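Local structure of methanol--corrinoid protein (Methanosarcina barkeri, 2I2X) at residues B[122-133]-B[151-162]. The protein carries a corrinoid cofactor and shuttles the methyl group of methanol, loaded on by MtaB and passed by MtaA to coenzyme M, in methanogenesis. Numbering follows the deposited sequence.
Sequences TKGTVVCHVAEG and GYNVVDLGRDVP
Val-126 N donates to Asn-153 O at 2.9 Å, and two residues on Cys-128 N reaches Val-155 O, while Leu-157 N returns a bond to Cys-128 O; strands 125-130 and 153-158 thus run parallel, twisted by 24°. Beta-branched valines suit the extended backbone of both strands, and Cys-128 and Val-154 are compact enough to sit close beneath a helix. On one face, Val-126 and Cys-128 meet Val-154, with Cys-128 SG 3.8 Å from Val-154 CG1; on the other, Val-127 straddles its neighbours, CG2 beside Val-155 CG1 and CG1 against Leu-157 CD2 at 3.5 Å.

Lys-123 can be followed outward from the sheet's start. Its CB stands over one face of the Tyr-152 ring, toward the rim. CG, anti to the carbonyl carbon (chi1 -44°), rests 3.4 Å from Gly-151 O, the same oxygen that accepts from Lys-123 N. CD and CE carry the chain past Gly-151, a glycine because at its backbone angles (phi 91°) a side chain would be jammed against the preceding carbonyl oxygen. Bends along the lysine chain bring NZ to 3.2 Å from Tyr-152 OH. That hydroxyl is hydrogen-bonded to Asp-239, which probably also draws the ammonium group through a long, weak ion pair.

At the C-terminal end Gly-133 N makes a nearly straight 2.6 Å bond to Asp-160 OD2, approaching from above the carboxylate plane. This ties the turn after the second strand to Gly-133, whose carbonyl O binds the corrinoid. Asp-156 OD1 accepts from Gly-158 N in an Asx turn, and glycine fits the backbone angles there.

Helix 138-149 connects the strands in a beta-alpha-beta crossover of the Rossmann-like B12-binding domain and covers Cys-128 and Val-154. Helix 164-173 packs on Val-155 and Leu-157 across the sheet, strand 177-181 flanks 125-130, and 153-158 forms the sheet's edge within this chain.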
loop_
_atom_site.group_PDB
_atom_site.type_symbol
_atom_site.label_atom_id
_atom_site.label_comp_id
_atom_site.label_asym_id
_atom_site.label_seq_id
_atom_site.Cartn_x
_atom_site.Cartn_y
_atom_site.Cartn_z
ATOM N N THR B 122 37.918 29.329 -9.331
ATOM C CA THR B 122 36.960 28.482 -8.601
ATOM C C THR B 122 37.636 27.250 -7.994
ATOM O O THR B 122 38.807 26.983 -8.267
ATOM C CB THR B 122 35.790 28.026 -9.502
ATOM O OG1 THR B 122 36.294 27.261 -10.605
ATOM C CG2 THR B 122 35.012 29.226 -10.023
ATOM N N LYS B 123 36.890 26.498 -7.187
ATOM C CA LYS B 123 37.445 25.362 -6.441
ATOM C C LYS B 123 37.517 24.056 -7.244
ATOM O O LYS B 123 37.804 22.993 -6.690
ATOM C CB LYS B 123 36.672 25.146 -5.133
ATOM C CG LYS B 123 36.384 26.434 -4.372
ATOM C CD LYS B 123 36.588 26.276 -2.878
ATOM C CE LYS B 123 35.354 25.742 -2.172
ATOM N NZ LYS B 123 35.267 24.258 -2.221
ATOM N N GLY B 124 37.278 24.156 -8.551
ATOM C CA GLY B 124 37.195 22.998 -9.442
ATOM C C GLY B 124 35.976 23.119 -10.337
ATOM O O GLY B 124 35.185 24.058 -10.190
ATOM N N THR B 125 35.824 22.181 -11.271
ATOM C CA THR B 125 34.658 22.155 -12.167
ATOM C C THR B 125 33.765 20.941 -11.880
ATOM O O THR B 125 34.264 19.827 -11.689
ATOM C CB THR B 125 35.082 22.224 -13.676
ATOM O OG1 THR B 125 35.486 23.558 -13.993
ATOM C CG2 THR B 125 33.936 21.859 -14.608
ATOM N N VAL B 126 32.452 21.178 -11.817
ATOM C CA VAL B 126 31.457 20.095 -11.787
ATOM C C VAL B 126 30.583 20.154 -13.045
ATOM O O VAL B 126 30.150 21.235 -13.467
ATOM C CB VAL B 126 30.555 20.136 -10.528
ATOM C CG1 VAL B 126 29.701 18.890 -10.453
ATOM C CG2 VAL B 126 31.385 20.256 -9.264
ATOM N N VAL B 127 30.366 18.989 -13.653
ATOM C CA VAL B 127 29.402 18.823 -14.737
ATOM C C VAL B 127 28.141 18.227 -14.108
ATOM O O VAL B 127 28.226 17.295 -13.291
ATOM C CB VAL B 127 29.940 17.892 -15.864
ATOM C CG1 VAL B 127 28.886 17.640 -16.939
ATOM C CG2 VAL B 127 31.165 18.485 -16.492
ATOM N N CYS B 128 26.985 18.777 -14.487
ATOM C CA CYS B 128 25.682 18.305 -14.016
ATOM C C CYS B 128 24.750 17.957 -15.161
ATOM O O CYS B 128 24.644 18.699 -16.140
ATOM C CB CYS B 128 25.030 19.365 -13.145
ATOM S SG CYS B 128 26.030 19.789 -11.734
ATOM N N HIS B 129 24.069 16.825 -15.034
ATOM C CA HIS B 129 23.098 16.422 -16.038
ATOM C C HIS B 129 21.919 15.684 -15.423
ATOM O O HIS B 129 21.998 15.197 -14.298
ATOM C CB HIS B 129 23.764 15.568 -17.135
ATOM C CG HIS B 129 23.928 14.121 -16.773
ATOM N ND1 HIS B 129 24.725 13.695 -15.725
ATOM C CD2 HIS B 129 23.401 13.002 -17.327
ATOM C CE1 HIS B 129 24.677 12.377 -15.651
ATOM N NE2 HIS B 129 23.880 11.933 -16.609
ATOM N N VAL B 130 20.833 15.630 -16.181
ATOM C CA VAL B 130 19.700 14.774 -15.902
ATOM C C VAL B 130 19.803 13.594 -16.870
ATOM O O VAL B 130 20.198 13.766 -18.029
ATOM C CB VAL B 130 18.366 15.537 -16.096
ATOM C CG1 VAL B 130 17.187 14.646 -15.825
ATOM C CG2 VAL B 130 18.305 16.713 -15.180
ATOM N N ALA B 131 19.473 12.399 -16.380
ATOM C CA ALA B 131 19.503 11.160 -17.173
ATOM C C ALA B 131 18.777 11.284 -18.511
ATOM O O ALA B 131 17.815 12.040 -18.635
ATOM C CB ALA B 131 18.899 10.023 -16.361
ATOM N N GLU B 132 19.212 10.541 -19.522
ATOM C CA GLU B 132 18.466 10.601 -20.782
ATOM C C GLU B 132 17.126 9.903 -20.630
ATOM O O GLU B 132 17.010 8.905 -19.909
ATOM C CB GLU B 132 19.274 10.119 -22.012
ATOM C CG GLU B 132 19.250 8.623 -22.324
ATOM C CD GLU B 132 20.012 8.259 -23.612
ATOM O OE1 GLU B 132 19.484 8.511 -24.730
ATOM O OE2 GLU B 132 21.139 7.704 -23.480
ATOM N N GLY B 133 16.126 10.472 -21.297
ATOM C CA GLY B 133 14.716 10.100 -21.144
ATOM C C GLY B 133 14.004 10.888 -20.051
ATOM O O GLY B 133 12.790 10.808 -19.914
ATOM N N GLY B 151 31.085 27.767 -4.103
ATOM C CA GLY B 151 32.320 28.210 -4.751
ATOM C C GLY B 151 32.808 27.406 -5.943
ATOM O O GLY B 151 33.947 27.588 -6.391
ATOM N N TYR B 152 31.960 26.515 -6.457
ATOM C CA TYR B 152 32.326 25.692 -7.608
ATOM C C TYR B 152 31.746 26.250 -8.902
ATOM O O TYR B 152 30.797 27.043 -8.895
ATOM C CB TYR B 152 31.863 24.249 -7.424
ATOM C CG TYR B 152 32.421 23.507 -6.216
ATOM C CD1 TYR B 152 31.935 23.754 -4.930
ATOM C CD2 TYR B 152 33.399 22.519 -6.370
ATOM C CE1 TYR B 152 32.428 23.057 -3.824
ATOM C CE2 TYR B 152 33.896 21.815 -5.272
ATOM C CZ TYR B 152 33.405 22.089 -4.003
ATOM O OH TYR B 152 33.893 21.403 -2.913
ATOM N N ASN B 153 32.340 25.823 -10.012
ATOM C CA ASN B 153 31.941 26.246 -11.343
ATOM C C ASN B 153 31.196 25.103 -12.039
ATOM O O ASN B 153 31.669 23.956 -12.057
ATOM C CB ASN B 153 33.183 26.677 -12.131
ATOM C CG ASN B 153 32.887 26.980 -13.589
ATOM O OD1 ASN B 153 33.142 26.149 -14.461
ATOM N ND2 ASN B 153 32.360 28.173 -13.864
ATOM N N VAL B 154 30.027 25.411 -12.598
ATOM C CA VAL B 154 29.138 24.364 -13.114
ATOM C C VAL B 154 28.702 24.581 -14.553
ATOM O O VAL B 154 27.969 25.526 -14.868
ATOM C CB VAL B 154 27.876 24.165 -12.208
ATOM C CG1 VAL B 154 26.825 23.292 -12.897
ATOM C CG2 VAL B 154 28.268 23.568 -10.861
ATOM N N VAL B 155 29.165 23.691 -15.420
ATOM C CA VAL B 155 28.607 23.581 -16.753
ATOM C C VAL B 155 27.357 22.719 -16.607
ATOM O O VAL B 155 27.434 21.570 -16.170
ATOM C CB VAL B 155 29.659 23.051 -17.810
ATOM C CG1 VAL B 155 30.612 22.046 -17.197
ATOM C CG2 VAL B 155 28.993 22.482 -19.066
ATOM N N ASP B 156 26.208 23.319 -16.917
ATOM C CA ASP B 156 24.894 22.682 -16.781
ATOM C C ASP B 156 24.452 22.074 -18.115
ATOM O O ASP B 156 24.000 22.786 -19.007
ATOM C CB ASP B 156 23.879 23.723 -16.272
ATOM C CG ASP B 156 22.483 23.144 -15.998
ATOM O OD1 ASP B 156 22.180 21.998 -16.401
ATOM O OD2 ASP B 156 21.674 23.869 -15.378
ATOM N N LEU B 157 24.572 20.755 -18.229
ATOM C CA LEU B 157 24.257 20.031 -19.462
ATOM C C LEU B 157 22.775 19.902 -19.832
ATOM O O LEU B 157 22.457 19.462 -20.932
ATOM C CB LEU B 157 24.894 18.636 -19.436
ATOM C CG LEU B 157 26.251 18.364 -20.104
ATOM C CD1 LEU B 157 26.143 18.464 -21.621
ATOM C CD2 LEU B 157 27.336 19.282 -19.606
ATOM N N GLY B 158 21.873 20.268 -18.920
ATOM C CA GLY B 158 20.438 20.298 -19.220
ATOM C C GLY B 158 19.695 18.999 -18.955
ATOM O O GLY B 158 20.111 18.199 -18.117
ATOM N N ARG B 159 18.612 18.785 -19.703
ATOM C CA ARG B 159 17.648 17.719 -19.434
ATOM C C ARG B 159 18.037 16.354 -19.967
ATOM O O ARG B 159 18.772 15.605 -19.346
ATOM C CB ARG B 159 16.285 18.056 -20.054
ATOM C CG ARG B 159 15.512 19.172 -19.416
ATOM C CD ARG B 159 14.758 19.922 -20.489
ATOM N NE ARG B 159 13.337 19.599 -20.545
ATOM C CZ ARG B 159 12.515 20.014 -21.504
ATOM N NH1 ARG B 159 12.964 20.750 -22.512
ATOM N NH2 ARG B 159 11.242 19.686 -21.465
ATOM N N ASP B 160 17.496 16.044 -21.133
ATOM C CA ASP B 160 17.411 14.706 -21.680
ATOM C C ASP B 160 18.757 14.325 -22.308
ATOM O O ASP B 160 18.868 14.237 -23.531
ATOM C CB ASP B 160 16.263 14.759 -22.705
ATOM C CG ASP B 160 16.054 13.475 -23.454
ATOM O OD1 ASP B 160 15.365 13.550 -24.491
ATOM O OD2 ASP B 160 16.552 12.415 -23.032
ATOM N N VAL B 161 19.764 14.082 -21.460
ATOM C CA VAL B 161 21.195 14.085 -21.867
ATOM C C VAL B 161 21.799 12.689 -22.146
ATOM O O VAL B 161 21.923 11.875 -21.231
ATOM C CB VAL B 161 22.082 14.876 -20.844
ATOM C CG1 VAL B 161 23.533 14.928 -21.294
ATOM C CG2 VAL B 161 21.561 16.295 -20.646
ATOM N N PRO B 162 22.210 12.435 -23.411
ATOM C CA PRO B 162 22.477 11.106 -24.014
ATOM C C PRO B 162 23.739 10.289 -23.662
ATOM O O PRO B 162 23.921 9.216 -24.234
ATOM C CB PRO B 162 22.452 11.394 -25.533
ATOM C CG PRO B 162 21.991 12.822 -25.680
ATOM C CD PRO B 162 22.384 13.503 -24.407
HETATM O O HOH W 1 22.218 9.965 -19.739
#